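PDB 3UMO: 6-phosphofructokinase isozyme 2 from Escherichia coli, which catalyses the Mg2+-dependent phosphorylation of D-fructose 6-phosphate by ATP to fructose 1,6-bisphosphate, the first committing step of glycolysis. Local coordinates for residues I153-Q157 and A175-I181; N180-P186 and A218-S224; L191-R197 and A208-I212. Residue numbers count along the deposited sequence, not the author numbering.

Contact 1 of 3, residues I153-Q157 and A175-I181; sequences ISAAQ and ALAIGNI
A helix packs here against the loop that carries the chain into the next strand: residues 153-157, on helix 146-158, meet 175-181, which run from the end of helix 169-175 towards strand 183-184. I153, S154 and Q157 share one helical face, and their CA atoms lie 6.8 Å from A175, 6.3 Å from I178 and 8.3 Å from N180. The buried I153 (chi1 m, chi2 t) is branched, so that its CD1 meets A175 CB at 3.6 Å while its CG2 touches I178 CD1 at 3.5 Å and I181 CD1 at 3.8 Å. Small A175 lets the isoleucine approach closely. S154 OG borders I178 CG2 at 3.8 Å. Q157, long and extended (m, t), supplies the polar link: NE2 donates a nearly straight hydrogen bond to G179 O (3.0 Å). The loop turns through G179 (phi 85°, psi 175°), where a CB would collide with the carbonyl O of I178, and N180, at left-handed angles (63°, 25°) that asparagine tolerates well. C163 and V165 of strand 162-166 floor the contact. A helix packed on the loop between the next helix and strand is what the repeating beta-alpha units of the ribokinase fold produce.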
ATOM      1  N   ILE A 153       9.564  41.094   2.492  1.00 31.91           N
ATOM      2  CA  ILE A 153       8.306  41.516   1.898  1.00 33.91           C
ATOM      3  C   ILE A 153       8.005  42.978   2.214  1.00 31.40           C
ATOM      4  O   ILE A 153       7.557  43.725   1.340  1.00 34.58           O
ATOM      5  CB  ILE A 153       7.158  40.579   2.313  1.00 32.26           C
ATOM      6  CG1 ILE A 153       7.358  39.219   1.647  1.00 35.81           C
ATOM      7  CG2 ILE A 153       5.813  41.166   1.927  1.00 29.57           C
ATOM      8  CD1 ILE A 153       6.632  38.097   2.332  1.00 44.94           C
ATOM      9  N   SER A 154       8.280  43.394   3.448  1.00 30.21           N
ATOM     10  CA  SER A 154       8.081  44.786   3.826  0.58 32.00           C
ATOM     11  C   SER A 154       8.986  45.688   2.996  1.00 32.05           C
ATOM     12  O   SER A 154       8.565  46.750   2.541  1.00 39.39           O
ATOM     13  CB  SER A 154       8.365  44.997   5.315  0.58 31.04           C
ATOM     14  OG  SER A 154       8.095  46.337   5.689  0.58 32.61           O
ATOM     15  N   ALA A 155      10.227  45.250   2.801  1.00 32.93           N
ATOM     16  CA  ALA A 155      11.210  46.002   2.024  1.00 37.71           C
ATOM     17  C   ALA A 155      10.754  46.167   0.580  1.00 40.60           C
ATOM     18  O   ALA A 155      10.857  47.250   0.003  1.00 48.38           O
ATOM     19  CB  ALA A 155      12.560  45.305   2.071  1.00 41.76           C
ATOM     20  N   ALA A 156      10.249  45.080   0.003  1.00 29.79           N
ATOM     21  CA  ALA A 156       9.799  45.092  -1.384  1.00 30.47           C
ATOM     22  C   ALA A 156       8.605  46.022  -1.582  1.00 33.31           C
ATOM     23  O   ALA A 156       8.568  46.807  -2.534  1.00 37.49           O
ATOM     24  CB  ALA A 156       9.470  43.674  -1.853  1.00 31.00           C
ATOM     25  N   GLN A 157       7.634  45.942  -0.676  1.00 30.35           N
ATOM     26  CA  GLN A 157       6.420  46.750  -0.785  1.00 35.53           C
ATOM     27  C   GLN A 157       6.661  48.257  -0.642  1.00 37.46           C
ATOM     28  O   GLN A 157       6.002  49.057  -1.308  1.00 41.24           O
ATOM     29  CB  GLN A 157       5.351  46.265   0.201  1.00 36.78           C
ATOM     30  CG  GLN A 157       4.809  44.882  -0.149  1.00 33.57           C
ATOM     31  CD  GLN A 157       3.584  44.491   0.658  1.00 40.33           C
ATOM     32  OE1 GLN A 157       2.681  43.832   0.143  1.00 46.26           O
ATOM     33  NE2 GLN A 157       3.556  44.878   1.926  1.00 43.06           N
ATOM     34  N   ALA A 175       4.472  35.993   6.163  1.00 39.08           N
ATOM     35  CA  ALA A 175       4.444  36.725   4.903  1.00 41.94           C
ATOM     36  C   ALA A 175       3.291  37.719   4.879  1.00 36.23           C
ATOM     37  O   ALA A 175       3.336  38.717   4.164  1.00 49.55           O
ATOM     38  CB  ALA A 175       4.339  35.752   3.730  1.00 39.65           C
ATOM     39  N   LEU A 176       2.256  37.431   5.662  1.00 37.57           N
ATOM     40  CA  LEU A 176       1.058  38.265   5.719  1.00 38.10           C
ATOM     41  C   LEU A 176       1.051  39.173   6.944  1.00 45.44           C
ATOM     42  O   LEU A 176       0.084  39.903   7.181  1.00 44.37           O
ATOM     43  CB  LEU A 176      -0.194  37.388   5.743  1.00 44.82           C
ATOM     44  CG  LEU A 176      -0.777  36.905   4.417  1.00 47.32           C
ATOM     45  CD1 LEU A 176      -1.354  35.516   4.586  1.00 46.36           C
ATOM     46  CD2 LEU A 176      -1.855  37.866   3.935  1.00 47.09           C
ATOM     47  N   ALA A 177       2.119  39.117   7.731  1.00 46.68           N
ATOM     48  CA  ALA A 177       2.187  39.893   8.965  1.00 50.84           C
ATOM     49  C   ALA A 177       2.217  41.396   8.688  1.00 46.80           C
ATOM     50  O   ALA A 177       1.705  42.196   9.474  1.00 47.88           O
ATOM     51  CB  ALA A 177       3.392  39.472   9.795  1.00 54.07           C
ATOM     52  N   ILE A 178       2.811  41.768   7.559  1.00 33.05           N
ATOM     53  CA  ILE A 178       2.996  43.173   7.209  1.00 39.11           C
ATOM     54  C   ILE A 178       1.729  43.778   6.625  1.00 38.68           C
ATOM     55  O   ILE A 178       1.484  44.974   6.771  1.00 36.80           O
ATOM     56  CB  ILE A 178       4.118  43.361   6.169  1.00 48.93           C
ATOM     57  CG1 ILE A 178       5.193  42.289   6.328  1.00 53.44           C
ATOM     58  CG2 ILE A 178       4.708  44.762   6.266  1.00 51.27           C
ATOM     59  CD1 ILE A 178       5.045  41.108   5.392  1.00 52.27           C
ATOM     60  N   GLY A 179       0.941  42.950   5.945  1.00 37.43           N
ATOM     61  CA  GLY A 179      -0.293  43.405   5.331  1.00 35.36           C
ATOM     62  C   GLY A 179      -0.101  44.015   3.956  1.00 36.51           C
ATOM     63  O   GLY A 179       1.032  44.173   3.483  1.00 35.95           O
ATOM     64  N   ASN A 180      -1.222  44.358   3.322  1.00 33.64           N
ATOM     65  CA  ASN A 180      -1.238  44.966   1.993  1.00 32.53           C
ATOM     66  C   ASN A 180      -0.666  44.069   0.903  1.00 33.18           C
ATOM     67  O   ASN A 180      -0.198  44.554  -0.128  1.00 35.46           O
ATOM     68  CB  ASN A 180      -0.534  46.327   1.999  1.00 34.51           C
ATOM     69  CG  ASN A 180      -1.217  47.327   2.907  1.00 48.05           C
ATOM     70  OD1 ASN A 180      -2.442  47.461   2.890  1.00 47.61           O
ATOM     71  ND2 ASN A 180      -0.429  48.032   3.715  1.00 56.83           N
ATOM     72  N   ILE A 181      -0.711  42.760   1.134  1.00 32.57           N
ATOM     73  CA  ILE A 181      -0.313  41.793   0.121  1.00 26.51           C
ATOM     74  C   ILE A 181      -1.308  41.885  -1.032  1.00 27.20           C
ATOM     75  O   ILE A 181      -2.513  41.935  -0.804  1.00 29.69           O
ATOM     76  CB  ILE A 181      -0.333  40.359   0.687  1.00 33.56           C
ATOM     77  CG1 ILE A 181       0.588  40.237   1.905  1.00 40.75           C
ATOM     78  CG2 ILE A 181       0.021  39.333  -0.388  1.00 30.58           C
ATOM     79  CD1 ILE A 181       2.033  40.599   1.643  1.00 43.69           C
TER

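Contact 2 of 3, residues N180-P186 and A218-S224; sequences NIELVKP and AKRVVVS. With ATP (adenosine-5'-triphosphate), chain E.
At the C-terminal end of this strand pair, K185 NZ donates hydrogen bonds to S224 OG (2.9 Å) and to ATP O2B (2.9 Å), and S224 OG lies 2.8 Å from ATP O2A. At the other end the carboxylate of E182 (m, m) forms two salt bridges, OE1 to K219 NZ and OE2 to R220 NH1, both 3.1 Å; R220 NH1 also bonds E182 O (2.8 Å). Between these ends runs a parallel pairing, part of a beta-alpha-beta crossover in the ribokinase fold whose connection holds helices 188-195 and 204-214. The register matches I181 with A218, V184 with V221 and P186 with V223 (CA-CA 4.4, 5.1 and 5.3 Å). Bonds run K219 N to I181 O (2.7 Å), V184 N to R220 O (3.1 Å), V222 N to V184 O (3.0 Å) and S224 N to P186 O (3.0 Å). E182 (-65°, -41°) and K219 (-73°, -39°) interrupt the extended backbone at matching positions.

The beta-branched valines V184, V221, V222 and V223 suit an extended backbone. L183 and V222 meet (CD1 to CG2, 3.7 Å) and both touch M275 of helix 272-286, while V221 and V223 face helix 204-214. Here the ATP pocket is completed by K27 of the second subunit, besides G226, G229 and S284; lysine brings positive charge to the phosphates, with a magnesium ion about 4 Å from the K185 side chain. On the face with V221, V184 CG1 packs 3.7 Å from V221 CG2 and 3.9 Å from A218 CB.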
ATOM      1  N   ASN A 180      -1.222  44.358   3.322  1.00 33.64           N
ATOM      2  CA  ASN A 180      -1.238  44.966   1.993  1.00 32.53           C
ATOM      3  C   ASN A 180      -0.666  44.069   0.903  1.00 33.18           C
ATOM      4  O   ASN A 180      -0.198  44.554  -0.128  1.00 35.46           O
ATOM      5  CB  ASN A 180      -0.534  46.327   1.999  1.00 34.51           C
ATOM      6  CG  ASN A 180      -1.217  47.327   2.907  1.00 48.05           C
ATOM      7  OD1 ASN A 180      -2.442  47.461   2.890  1.00 47.61           O
ATOM      8  ND2 ASN A 180      -0.429  48.032   3.715  1.00 56.83           N
ATOM      9  N   ILE A 181      -0.711  42.760   1.134  1.00 32.57           N
ATOM     10  CA  ILE A 181      -0.313  41.793   0.121  1.00 26.51           C
ATOM     11  C   ILE A 181      -1.308  41.885  -1.032  1.00 27.20           C
ATOM     12  O   ILE A 181      -2.513  41.935  -0.804  1.00 29.69           O
ATOM     13  CB  ILE A 181      -0.333  40.359   0.687  1.00 33.56           C
ATOM     14  CG1 ILE A 181       0.588  40.237   1.905  1.00 40.75           C
ATOM     15  CG2 ILE A 181       0.021  39.333  -0.388  1.00 30.58           C
ATOM     16  CD1 ILE A 181       2.033  40.599   1.643  1.00 43.69           C
ATOM     17  N   GLU A 182      -0.814  41.907  -2.267  1.00 24.95           N
ATOM     18  CA  GLU A 182      -1.695  42.044  -3.427  1.00 26.50           C
ATOM     19  C   GLU A 182      -2.627  40.846  -3.590  1.00 23.44           C
ATOM     20  O   GLU A 182      -3.808  40.998  -3.906  1.00 25.76           O
ATOM     21  CB  GLU A 182      -0.876  42.236  -4.706  1.00 28.43           C
ATOM     22  CG  GLU A 182      -0.151  43.570  -4.788  1.00 40.69           C
ATOM     23  CD  GLU A 182      -1.055  44.712  -5.214  1.00 49.51           C
ATOM     24  OE1 GLU A 182      -0.852  45.845  -4.728  1.00 52.78           O
ATOM     25  OE2 GLU A 182      -1.958  44.478  -6.046  1.00 50.28           O
ATOM     26  N   LEU A 183      -2.083  39.656  -3.375  1.00 22.74           N
ATOM     27  CA  LEU A 183      -2.827  38.426  -3.583  1.00 26.21           C
ATOM     28  C   LEU A 183      -2.194  37.297  -2.801  1.00 22.01           C
ATOM     29  O   LEU A 183      -0.977  37.126  -2.823  1.00 22.64           O
ATOM     30  CB  LEU A 183      -2.826  38.055  -5.069  1.00 19.07           C
ATOM     31  CG  LEU A 183      -3.376  36.684  -5.467  1.00 25.40           C
ATOM     32  CD1 LEU A 183      -4.864  36.596  -5.200  1.00 26.71           C
ATOM     33  CD2 LEU A 183      -3.075  36.394  -6.941  1.00 30.29           C
ATOM     34  N   VAL A 184      -3.021  36.517  -2.116  1.00 22.05           N
ATOM     35  CA  VAL A 184      -2.544  35.295  -1.477  1.00 17.50           C
ATOM     36  C   VAL A 184      -3.424  34.128  -1.943  1.00 19.18           C
ATOM     37  O   VAL A 184      -4.637  34.291  -2.093  1.00 20.66           O
ATOM     38  CB  VAL A 184      -2.539  35.432   0.074  1.00 23.94           C
ATOM     39  CG1 VAL A 184      -3.946  35.670   0.610  1.00 24.62           C
ATOM     40  CG2 VAL A 184      -1.894  34.208   0.729  1.00 24.77           C
ATOM     41  N   LYS A 185      -2.814  32.972  -2.208  1.00 18.35           N
ATOM     42  CA  LYS A 185      -3.575  31.786  -2.614  1.00 16.75           C
ATOM     43  C   LYS A 185      -3.388  30.613  -1.655  1.00 17.52           C
ATOM     44  O   LYS A 185      -2.627  29.680  -1.931  1.00 19.67           O
ATOM     45  CB  LYS A 185      -3.267  31.320  -4.058  1.00 19.63           C
ATOM     46  CG  LYS A 185      -4.258  30.212  -4.523  1.00 16.45           C
ATOM     47  CD  LYS A 185      -3.687  29.214  -5.528  1.00 16.59           C
ATOM     48  CE  LYS A 185      -2.648  28.270  -4.905  1.00 17.14           C
ATOM     49  NZ  LYS A 185      -3.166  27.513  -3.724  1.00 16.92           N
ATOM     50  N   PRO A 186      -4.081  30.655  -0.513  1.00 16.75           N
ATOM     51  CA  PRO A 186      -4.043  29.445   0.302  1.00 15.90           C
ATOM     52  C   PRO A 186      -4.968  28.388  -0.286  1.00 19.61           C
ATOM     53  O   PRO A 186      -6.018  28.723  -0.844  1.00 15.70           O
ATOM     54  CB  PRO A 186      -4.609  29.913   1.644  1.00 17.11           C
ATOM     55  CG  PRO A 186      -5.557  31.037   1.276  1.00 18.38           C
ATOM     56  CD  PRO A 186      -4.931  31.712   0.067  1.00 19.29           C
ATOM     57  N   ALA A 218      -4.409  41.189   3.112  1.00 29.64           N
ATOM     58  CA  ALA A 218      -4.294  40.977   1.674  1.00 27.10           C
ATOM     59  C   ALA A 218      -5.399  41.730   0.946  1.00 29.72           C
ATOM     60  O   ALA A 218      -6.515  41.853   1.457  1.00 32.66           O
ATOM     61  CB  ALA A 218      -4.347  39.486   1.338  1.00 24.90           C
ATOM     62  N   LYS A 219      -5.086  42.240  -0.241  1.00 30.29           N
ATOM     63  CA  LYS A 219      -6.089  42.915  -1.063  1.00 29.19           C
ATOM     64  C   LYS A 219      -7.043  41.893  -1.665  1.00 29.61           C
ATOM     65  O   LYS A 219      -8.249  42.120  -1.757  1.00 29.51           O
ATOM     66  CB  LYS A 219      -5.420  43.726  -2.174  1.00 25.88           C
ATOM     67  CG  LYS A 219      -4.602  44.919  -1.663  1.00 34.03           C
ATOM     68  CD  LYS A 219      -4.182  45.832  -2.815  1.00 47.99           C
ATOM     69  CE  LYS A 219      -3.387  47.042  -2.332  1.00 54.92           C
ATOM     70  NZ  LYS A 219      -2.001  46.682  -1.929  1.00 61.12           N
ATOM     71  N   ARG A 220      -6.481  40.762  -2.070  1.00 24.15           N
ATOM     72  CA  ARG A 220      -7.243  39.686  -2.677  1.00 25.82           C
ATOM     73  C   ARG A 220      -6.842  38.357  -2.059  1.00 21.83           C
ATOM     74  O   ARG A 220      -5.657  38.086  -1.864  1.00 28.06           O
ATOM     75  CB  ARG A 220      -6.977  39.640  -4.179  1.00 26.52           C
ATOM     76  CG  ARG A 220      -7.132  40.981  -4.886  1.00 29.43           C
ATOM     77  CD  ARG A 220      -6.602  40.897  -6.313  1.00 35.88           C
ATOM     78  NE  ARG A 220      -6.547  42.212  -6.945  1.00 37.42           N
ATOM     79  CZ  ARG A 220      -5.570  43.094  -6.754  1.00 44.49           C
ATOM     80  NH1 ARG A 220      -4.558  42.809  -5.942  1.00 34.00           N
ATOM     81  NH2 ARG A 220      -5.605  44.266  -7.372  1.00 47.28           N
ATOM     82  N   VAL A 221      -7.838  37.536  -1.750  1.00 20.89           N
ATOM     83  CA  VAL A 221      -7.596  36.195  -1.245  1.00 17.59           C
ATOM     84  C   VAL A 221      -8.301  35.227  -2.175  1.00 20.23           C
ATOM     85  O   VAL A 221      -9.513  35.324  -2.390  1.00 21.92           O
ATOM     86  CB  VAL A 221      -8.132  36.011   0.190  1.00 23.42           C
ATOM     87  CG1 VAL A 221      -8.016  34.545   0.621  1.00 24.29           C
ATOM     88  CG2 VAL A 221      -7.379  36.914   1.154  1.00 23.13           C
ATOM     89  N   VAL A 222      -7.546  34.313  -2.759  1.00 18.22           N
ATOM     90  CA  VAL A 222      -8.166  33.271  -3.553  1.00 16.56           C
ATOM     91  C   VAL A 222      -7.929  31.947  -2.851  1.00 17.48           C
ATOM     92  O   VAL A 222      -6.799  31.464  -2.796  1.00 23.42           O
ATOM     93  CB  VAL A 222      -7.610  33.241  -4.991  1.00 17.36           C
ATOM     94  CG1 VAL A 222      -8.223  32.083  -5.783  1.00 19.36           C
ATOM     95  CG2 VAL A 222      -7.899  34.566  -5.682  1.00 24.72           C
ATOM     96  N   VAL A 223      -8.989  31.378  -2.290  1.00 17.49           N
ATOM     97  CA  VAL A 223      -8.876  30.079  -1.653  1.00 18.86           C
ATOM     98  C   VAL A 223      -9.097  29.009  -2.712  1.00 18.78           C
ATOM     99  O   VAL A 223     -10.190  28.879  -3.263  1.00 17.76           O
ATOM    100  CB  VAL A 223      -9.906  29.886  -0.538  1.00 19.25           C
ATOM    101  CG1 VAL A 223      -9.607  28.594   0.220  1.00 17.10           C
ATOM    102  CG2 VAL A 223      -9.892  31.077   0.410  1.00 23.86           C
ATOM    103  N   SER A 224      -8.061  28.237  -3.005  1.00 14.82           N
ATOM    104  CA  SER A 224      -8.220  27.194  -4.013  1.00 18.36           C
ATOM    105  C   SER A 224      -8.767  25.921  -3.353  1.00 19.47           C
ATOM    106  O   SER A 224      -8.399  25.570  -2.225  1.00 16.29           O
ATOM    107  CB  SER A 224      -6.922  26.963  -4.790  1.00 17.19           C
ATOM    108  OG  SER A 224      -5.872  26.444  -3.978  1.00 17.98           O
TER
HETATM  109  PG  ATP E 313      -0.694  22.175  -5.123  1.00 17.63           P
HETATM  110  O1G ATP E 313       0.231  23.200  -4.569  1.00 16.36           O
HETATM  111  O2G ATP E 313      -0.131  21.846  -6.503  1.00 15.88           O
HETATM  112  O3G ATP E 313      -0.801  20.953  -4.277  1.00 19.75           O
HETATM  113  PB  ATP E 313      -2.923  23.514  -4.252  1.00 18.74           P
HETATM  114  O1B ATP E 313      -3.285  22.518  -3.109  1.00 16.74           O
HETATM  115  O2B ATP E 313      -2.230  24.804  -3.765  1.00 17.93           O
HETATM  116  O3B ATP E 313      -2.087  22.807  -5.412  1.00 15.99           O
HETATM  117  PA  ATP E 313      -5.505  23.251  -5.497  1.00 17.07           P
HETATM  118  O1A ATP E 313      -5.452  21.798  -5.127  1.00 16.55           O
HETATM  119  O2A ATP E 313      -6.775  23.955  -5.015  1.00 17.17           O
HETATM  120  O3A ATP E 313      -4.256  24.005  -4.965  1.00 14.62           O
HETATM  121  O5' ATP E 313      -5.356  23.344  -7.096  1.00 18.61           O
HETATM  122  C5' ATP E 313      -5.547  24.564  -7.727  1.00 20.38           C
HETATM  123  C4' ATP E 313      -6.488  24.598  -8.845  1.00 17.33           C
HETATM  124  O4' ATP E 313      -6.205  23.472  -9.704  1.00 15.49           O
HETATM  125  C3' ATP E 313      -7.878  24.367  -8.421  1.00 19.31           C
HETATM  126  O3' ATP E 313      -8.482  25.530  -7.997  1.00 17.19           O
HETATM  127  C2' ATP E 313      -8.495  23.796  -9.630  1.00 20.59           C
HETATM  128  O2' ATP E 313      -8.697  24.776 -10.566  1.00 19.73           O
HETATM  129  C1' ATP E 313      -7.423  22.903 -10.125  1.00 15.43           C
HETATM  130  N9  ATP E 313      -7.559  21.549  -9.591  1.00 16.36           N
HETATM  131  C8  ATP E 313      -6.888  21.035  -8.544  1.00 19.83           C
HETATM  132  N7  ATP E 313      -7.307  19.756  -8.375  1.00 17.30           N
HETATM  133  C5  ATP E 313      -8.237  19.469  -9.310  1.00 18.10           C
HETATM  134  C6  ATP E 313      -8.989  18.329  -9.611  1.00 21.70           C
HETATM  135  N6  ATP E 313      -8.850  17.070  -8.806  1.00 19.59           N
HETATM  136  N1  ATP E 313      -9.852  18.384 -10.641  1.00 16.90           N
HETATM  137  C2  ATP E 313      -9.995  19.502 -11.374  1.00 17.83           C
HETATM  138  N3  ATP E 313      -9.285  20.602 -11.109  1.00 17.78           N
HETATM  139  C4  ATP E 313      -8.404  20.614 -10.093  1.00 17.97           C

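Contact 3 of 3, residues L191-R197 and A208-I212; sequences LSALVNR and AAQEI
I212 CD1 lies at the apolar centre, 3.7 Å from L191 CD1 and 3.6 Å from L194 CD2, with V195 CG1 more loosely placed at 4.5 Å. Both leucines take the t, p rotamer and I212 the m, t rotamer, so long side chains bridge the space between two helices. Beside them A208 CB sits 3.9 Å from L191 CD2 and 4.0 Å from V195 CG1; its small methyl suits the point where the backbones come nearest, A208 to V195, with CA atoms 6.8 Å apart. L191, L194 and V195, spaced i, i+3 and i+4, thus face A208 and I212, which lie one turn apart. The segment axes approach to 10.7 Å and cross at +52°.

The two helices, 188-195 and 204-214, belong to the connection between strands 183-184 and 221-224 in the ribokinase fold. L191 also touches V223 and I212 touches V221, so the pair packs on the second of those strands, while L194 reaches L172 of helix 169-175.

Further out, helix 188-195 ends in a Schellman motif. R197 N bonds S192 O at 3.2 Å and N196 N bonds A193 O weakly at 3.3 Å; N196, the C-prime residue, has the positive phi (56°) that asparagine readily accepts. S192 OG donates to R197 O at 2.7 Å. The chain then extends at R197 (-156°, 153°), whose long side chain (chi1 p, then t, t) crosses to helix 204-214 and forms an exposed salt bridge: NH2 to E211 OE1 at 2.6 Å, with a weak bond from NH1 to E211 OE1 at 3.3 Å.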
ATOM      1  N   LEU A 191      -5.460  27.728   4.480  1.00 19.71           N
ATOM      2  CA  LEU A 191      -6.344  28.754   5.042  1.00 24.98           C
ATOM      3  C   LEU A 191      -6.687  28.428   6.493  1.00 22.54           C
ATOM      4  O   LEU A 191      -6.641  29.297   7.373  1.00 21.53           O
ATOM      5  CB  LEU A 191      -7.631  28.885   4.220  1.00 20.88           C
ATOM      6  CG  LEU A 191      -8.664  29.878   4.766  1.00 20.32           C
ATOM      7  CD1 LEU A 191      -8.132  31.318   4.758  1.00 22.14           C
ATOM      8  CD2 LEU A 191      -9.964  29.769   3.984  1.00 20.40           C
ATOM      9  N   SER A 192      -7.019  27.165   6.743  1.00 21.50           N
ATOM     10  CA  SER A 192      -7.338  26.720   8.096  1.00 21.67           C
ATOM     11  C   SER A 192      -6.188  26.993   9.059  1.00 29.95           C
ATOM     12  O   SER A 192      -6.404  27.467  10.176  1.00 24.03           O
ATOM     13  CB  SER A 192      -7.677  25.230   8.107  1.00 25.60           C
ATOM     14  OG  SER A 192      -7.877  24.781   9.435  1.00 34.66           O
ATOM     15  N   ALA A 193      -4.963  26.706   8.629  1.00 25.88           N
ATOM     16  CA  ALA A 193      -3.809  26.909   9.508  1.00 29.17           C
ATOM     17  C   ALA A 193      -3.561  28.394   9.737  1.00 32.77           C
ATOM     18  O   ALA A 193      -3.204  28.816  10.842  1.00 34.14           O
ATOM     19  CB  ALA A 193      -2.572  26.242   8.935  1.00 30.42           C
ATOM     20  N   LEU A 194      -3.766  29.179   8.686  1.00 26.49           N
ATOM     21  CA  LEU A 194      -3.578  30.623   8.741  1.00 27.55           C
ATOM     22  C   LEU A 194      -4.506  31.311   9.746  1.00 30.93           C
ATOM     23  O   LEU A 194      -4.046  32.092  10.583  1.00 29.79           O
ATOM     24  CB  LEU A 194      -3.754  31.229   7.350  1.00 23.17           C
ATOM     25  CG  LEU A 194      -3.608  32.746   7.262  1.00 33.19           C
ATOM     26  CD1 LEU A 194      -2.260  33.190   7.819  1.00 37.98           C
ATOM     27  CD2 LEU A 194      -3.763  33.195   5.824  1.00 37.87           C
ATOM     28  N   VAL A 195      -5.805  31.028   9.671  1.00 30.36           N
ATOM     29  CA  VAL A 195      -6.756  31.620  10.627  1.00 33.43           C
ATOM     30  C   VAL A 195      -6.832  30.848  11.944  1.00 36.41           C
ATOM     31  O   VAL A 195      -7.536  31.253  12.875  1.00 33.45           O
ATOM     32  CB  VAL A 195      -8.182  31.754  10.046  1.00 31.65           C
ATOM     33  CG1 VAL A 195      -8.187  32.698   8.853  1.00 35.22           C
ATOM     34  CG2 VAL A 195      -8.738  30.386   9.671  1.00 30.12           C
ATOM     35  N   ASN A 196      -6.100  29.740  12.012  1.00 29.65           N
ATOM     36  CA  ASN A 196      -6.033  28.898  13.205  1.00 36.18           C
ATOM     37  C   ASN A 196      -7.380  28.384  13.718  1.00 39.80           C
ATOM     38  O   ASN A 196      -7.689  28.491  14.910  1.00 41.24           O
ATOM     39  CB  ASN A 196      -5.262  29.596  14.335  1.00 39.91           C
ATOM     40  CG  ASN A 196      -4.828  28.631  15.422  1.00 47.87           C
ATOM     41  OD1 ASN A 196      -4.748  27.422  15.199  1.00 47.15           O
ATOM     42  ND2 ASN A 196      -4.554  29.158  16.610  1.00 45.89           N
ATOM     43  N   ARG A 197      -8.181  27.826  12.815  1.00 34.72           N
ATOM     44  CA  ARG A 197      -9.393  27.123  13.220  1.00 40.48           C
ATOM     45  C   ARG A 197      -9.819  26.108  12.170  1.00 37.10           C
ATOM     46  O   ARG A 197      -9.501  26.251  10.981  1.00 32.77           O
ATOM     47  CB  ARG A 197     -10.536  28.100  13.551  1.00 45.18           C
ATOM     48  CG  ARG A 197     -10.973  28.994  12.402  1.00 40.03           C
ATOM     49  CD  ARG A 197     -12.196  29.824  12.775  1.00 39.91           C
ATOM     50  NE  ARG A 197     -12.590  30.728  11.697  1.00 39.36           N
ATOM     51  CZ  ARG A 197     -12.106  31.956  11.541  1.00 37.53           C
ATOM     52  NH1 ARG A 197     -11.211  32.428  12.399  1.00 50.69           N
ATOM     53  NH2 ARG A 197     -12.519  32.715  10.534  1.00 42.89           N
ATOM     54  N   ALA A 208     -13.567  33.200   6.482  1.00 21.70           N
ATOM     55  CA  ALA A 208     -12.135  33.294   6.754  1.00 23.88           C
ATOM     56  C   ALA A 208     -11.422  34.152   5.712  1.00 23.60           C
ATOM     57  O   ALA A 208     -10.576  34.978   6.051  1.00 23.62           O
ATOM     58  CB  ALA A 208     -11.515  31.904   6.811  1.00 23.13           C
ATOM     59  N   ALA A 209     -11.753  33.940   4.440  1.00 20.67           N
ATOM     60  CA  ALA A 209     -11.155  34.723   3.365  1.00 20.11           C
ATOM     61  C   ALA A 209     -11.493  36.206   3.525  1.00 28.26           C
ATOM     62  O   ALA A 209     -10.625  37.070   3.379  1.00 29.98           O
ATOM     63  CB  ALA A 209     -11.626  34.214   2.012  1.00 19.35           C
ATOM     64  N   GLN A 210     -12.756  36.491   3.835  1.00 27.81           N
ATOM     65  CA  GLN A 210     -13.182  37.875   4.001  0.53 31.37           C
ATOM     66  C   GLN A 210     -12.492  38.521   5.199  1.00 32.11           C
ATOM     67  O   GLN A 210     -12.186  39.711   5.166  1.00 33.55           O
ATOM     68  CB  GLN A 210     -14.701  37.979   4.135  0.53 34.65           C
ATOM     69  CG  GLN A 210     -15.240  39.385   3.892  0.53 34.42           C
ATOM     70  CD  GLN A 210     -15.056  39.840   2.452  0.53 37.00           C
ATOM     71  OE1 GLN A 210     -15.576  39.221   1.524  0.53 41.41           O
ATOM     72  NE2 GLN A 210     -14.308  40.922   2.261  0.53 28.43           N
ATOM     73  N   GLU A 211     -12.232  37.728   6.235  1.00 29.20           N
ATOM     74  CA  GLU A 211     -11.568  38.197   7.451  1.00 31.52           C
ATOM     75  C   GLU A 211     -10.173  38.732   7.126  1.00 32.41           C
ATOM     76  O   GLU A 211      -9.747  39.770   7.648  1.00 37.37           O
ATOM     77  CB  GLU A 211     -11.474  37.034   8.441  1.00 38.76           C
ATOM     78  CG  GLU A 211     -11.081  37.392   9.860  1.00 59.07           C
ATOM     79  CD  GLU A 211     -10.871  36.156  10.726  1.00 70.07           C
ATOM     80  OE1 GLU A 211     -11.660  35.193  10.604  1.00 65.57           O
ATOM     81  OE2 GLU A 211      -9.904  36.146  11.519  1.00 76.71           O
ATOM     82  N   ILE A 212      -9.466  38.018   6.255  1.00 31.61           N
ATOM     83  CA  ILE A 212      -8.122  38.414   5.838  1.00 32.01           C
ATOM     84  C   ILE A 212      -8.142  39.706   5.015  1.00 28.52           C
ATOM     85  O   ILE A 212      -7.275  40.568   5.171  1.00 33.22           O
ATOM     86  CB  ILE A 212      -7.448  37.288   5.034  1.00 27.96           C
ATOM     87  CG1 ILE A 212      -7.273  36.051   5.918  1.00 27.18           C
ATOM     88  CG2 ILE A 212      -6.102  37.742   4.481  1.00 28.13           C
ATOM     89  CD1 ILE A 212      -6.870  34.811   5.145  1.00 34.12           C
TER

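In the fold
The contacts follow the chain through the last strands of the parallel sheet, which contact 2 extends from 183-184 to 221-224. Contact 1 closes first and shares N180 and I181 with contact 2, its centre 12 Å away, so the loop of 175-181 leads straight into the strand pairing. Contact 3 falls within the crossover between the two strands of contact 2, 11 Å from that contact's centre and 17 Å from that of contact 1. V221 and V223 pack on the crossover helices through I212, A209 and L191, and L176 joins all three, meeting A218, V184, L194 and I212. Of the three, contact 2 reaches the nucleotide; contact 1 packs a helix on the loop entering its first strand, and contact 3 pairs the crossover helices.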